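Local coordinates for CRISPR-associated protein, Cse1 family (PDB 4H3T) that probably acts as the large Cse1 subunit of the type I-E CRISPR Cascade complex, which recognises foreign DNA during interference, at residues 79-84 / 214-219. The protein carries 1 engineered substitution. Sequence-based numbering, arbitrary orientation.
Sequences RLWEAD and LLLNLV
The indole of Trp81 meets Leu215 at its edge. CB of Leu215 lies close to the ring plane, 3.8 Å from Trp81 CE3. Leu216 approaches the six-membered ring of the indole obliquely, and its CD2 is 4.3 Å from Trp81 CZ3. The ring of Trp77, one helical turn earlier, meets that of Trp81 with the planes at about 15°. With chi1 at -174° the indole of Trp81 swings away from the backbone N, and its benzo edge reaches the second helix. This is plain helix-to-helix packing within the Cse1 family region: helix 74-82 packs on helix 210-217. The CA atoms come nearest at Trp81 and Leu215, 6.9 Å apart. Leu215 projects into the angle between Leu80 and Trp81. Its CD2 touches Leu80 CB at 3.8 Å, while its CD1 sits 3.8 Å from Leu80 O and 3.9 Å from Trp81 CA. The side-chain contacts across the segments are apolar. Two hydrogen bonds also join the helices: Trp77 NE1 to Leu215 O, and Arg211 NH2 to Leu80 O. Leu216 also touches Leu352 and Pro205.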
loop_
_atom_site.group_PDB
_atom_site.type_symbol
_atom_site.label_atom_id
_atom_site.label_comp_id
_atom_site.label_asym_id
_atom_site.label_seq_id
_atom_site.Cartn_x
_atom_site.Cartn_y
_atom_site.Cartn_z
ATOM N N ARG A 79 -19.816 8.019 -18.731
ATOM C CA ARG A 79 -21.217 7.629 -18.479
ATOM C C ARG A 79 -21.354 6.876 -17.139
ATOM O O ARG A 79 -22.368 6.994 -16.469
ATOM C CB ARG A 79 -21.807 6.781 -19.634
ATOM C CG ARG A 79 -22.076 7.595 -20.927
ATOM C CD ARG A 79 -22.806 6.737 -21.974
ATOM N NE ARG A 79 -21.870 5.862 -22.685
ATOM C CZ ARG A 79 -21.113 6.223 -23.724
ATOM N NH1 ARG A 79 -21.185 7.454 -24.216
ATOM N NH2 ARG A 79 -20.282 5.352 -24.278
ATOM N N LEU A 80 -20.343 6.132 -16.721
ATOM C CA LEU A 80 -20.392 5.471 -15.408
ATOM C C LEU A 80 -20.291 6.503 -14.271
ATOM O O LEU A 80 -21.077 6.448 -13.321
ATOM C CB LEU A 80 -19.258 4.455 -15.286
ATOM C CG LEU A 80 -19.393 3.265 -16.195
ATOM C CD1 LEU A 80 -18.116 2.465 -16.241
ATOM C CD2 LEU A 80 -20.488 2.326 -15.720
ATOM N N TRP A 81 -19.353 7.461 -14.392
ATOM C CA TRP A 81 -19.153 8.493 -13.385
ATOM C C TRP A 81 -20.427 9.333 -13.211
ATOM O O TRP A 81 -20.800 9.597 -12.083
ATOM C CB TRP A 81 -17.966 9.382 -13.755
ATOM C CG TRP A 81 -17.623 10.370 -12.687
ATOM C CD1 TRP A 81 -18.012 11.679 -12.629
ATOM C CD2 TRP A 81 -16.951 10.093 -11.445
ATOM N NE1 TRP A 81 -17.548 12.256 -11.468
ATOM C CE2 TRP A 81 -16.927 11.296 -10.707
ATOM C CE3 TRP A 81 -16.337 8.953 -10.897
ATOM C CZ2 TRP A 81 -16.316 11.388 -9.451
ATOM C CZ3 TRP A 81 -15.701 9.060 -9.668
ATOM C CH2 TRP A 81 -15.702 10.264 -8.961
ATOM N N GLU A 82 -21.102 9.706 -14.320
ATOM C CA GLU A 82 -22.314 10.544 -14.298
ATOM C C GLU A 82 -23.551 9.772 -13.775
ATOM O O GLU A 82 -24.508 10.408 -13.335
ATOM C CB GLU A 82 -22.601 11.112 -15.712
ATOM C CG GLU A 82 -21.534 12.064 -16.252
ATOM C CD GLU A 82 -21.460 12.238 -17.768
ATOM O OE1 GLU A 82 -22.378 11.763 -18.481
ATOM O OE2 GLU A 82 -20.459 12.825 -18.246
ATOM N N ALA A 83 -23.558 8.429 -13.841
ATOM C CA ALA A 83 -24.667 7.625 -13.303
ATOM C C ALA A 83 -24.520 7.564 -11.784
ATOM O O ALA A 83 -23.433 7.865 -11.293
ATOM C CB ALA A 83 -24.661 6.219 -13.912
ATOM N N ASP A 84 -25.560 7.176 -11.025
ATOM C CA ASP A 84 -25.459 7.205 -9.562
ATOM C C ASP A 84 -25.296 5.828 -8.909
ATOM O O ASP A 84 -25.077 5.762 -7.701
ATOM C CB ASP A 84 -26.661 7.910 -8.942
ATOM C CG ASP A 84 -27.922 7.106 -8.945
ATOM O OD1 ASP A 84 -28.153 6.374 -9.934
ATOM O OD2 ASP A 84 -28.679 7.193 -7.950
ATOM N N LEU A 214 -14.047 2.700 -6.814
ATOM C CA LEU A 214 -13.947 1.738 -7.908
ATOM C C LEU A 214 -13.776 2.446 -9.253
ATOM O O LEU A 214 -12.853 2.108 -9.982
ATOM C CB LEU A 214 -15.158 0.839 -7.950
ATOM C CG LEU A 214 -15.293 -0.149 -6.780
ATOM C CD1 LEU A 214 -16.646 -0.882 -6.905
ATOM C CD2 LEU A 214 -14.125 -1.152 -6.699
ATOM N N LEU A 215 -14.512 3.493 -9.492
ATOM C CA LEU A 215 -14.370 4.259 -10.744
ATOM C C LEU A 215 -13.028 5.011 -10.857
ATOM O O LEU A 215 -12.459 5.036 -11.961
ATOM C CB LEU A 215 -15.531 5.206 -10.917
ATOM C CG LEU A 215 -16.915 4.488 -11.130
ATOM C CD1 LEU A 215 -18.006 5.483 -11.272
ATOM C CD2 LEU A 215 -16.915 3.604 -12.365
ATOM N N LEU A 216 -12.492 5.569 -9.767
ATOM C CA LEU A 216 -11.151 6.208 -9.777
ATOM C C LEU A 216 -10.075 5.212 -10.153
ATOM O O LEU A 216 -9.029 5.638 -10.648
ATOM C CB LEU A 216 -10.825 6.823 -8.401
ATOM C CG LEU A 216 -11.758 8.023 -8.062
ATOM C CD1 LEU A 216 -11.671 8.414 -6.569
ATOM C CD2 LEU A 216 -11.422 9.220 -8.920
ATOM N N ASN A 217 -10.297 3.895 -9.872
ATOM C CA ASN A 217 -9.330 2.833 -10.142
ATOM C C ASN A 217 -9.585 2.080 -11.451
ATOM O O ASN A 217 -8.706 1.290 -11.871
ATOM C CB ASN A 217 -9.297 1.835 -8.977
ATOM C CG ASN A 217 -8.543 2.350 -7.814
ATOM O OD1 ASN A 217 -7.349 2.225 -7.801
ATOM N ND2 ASN A 217 -9.197 3.016 -6.872
ATOM N N LEU A 218 -10.753 2.283 -12.063
ATOM C CA LEU A 218 -11.125 1.621 -13.306
ATOM C C LEU A 218 -10.609 2.428 -14.464
ATOM O O LEU A 218 -11.345 2.973 -15.251
ATOM C CB LEU A 218 -12.616 1.363 -13.401
ATOM C CG LEU A 218 -13.120 0.238 -12.487
ATOM C CD1 LEU A 218 -14.636 0.383 -12.328
ATOM C CD2 LEU A 218 -12.703 -1.110 -12.992
ATOM N N VAL A 219 -9.295 2.367 -14.632
ATOM C CA VAL A 219 -8.648 3.048 -15.719
ATOM C C VAL A 219 -9.191 2.452 -17.068
ATOM O O VAL A 219 -9.116 1.206 -17.275
ATOM C CB VAL A 219 -7.100 2.909 -15.645
ATOM C CG1 VAL A 219 -6.441 3.697 -16.775
ATOM C CG2 VAL A 219 -6.542 3.321 -14.272
#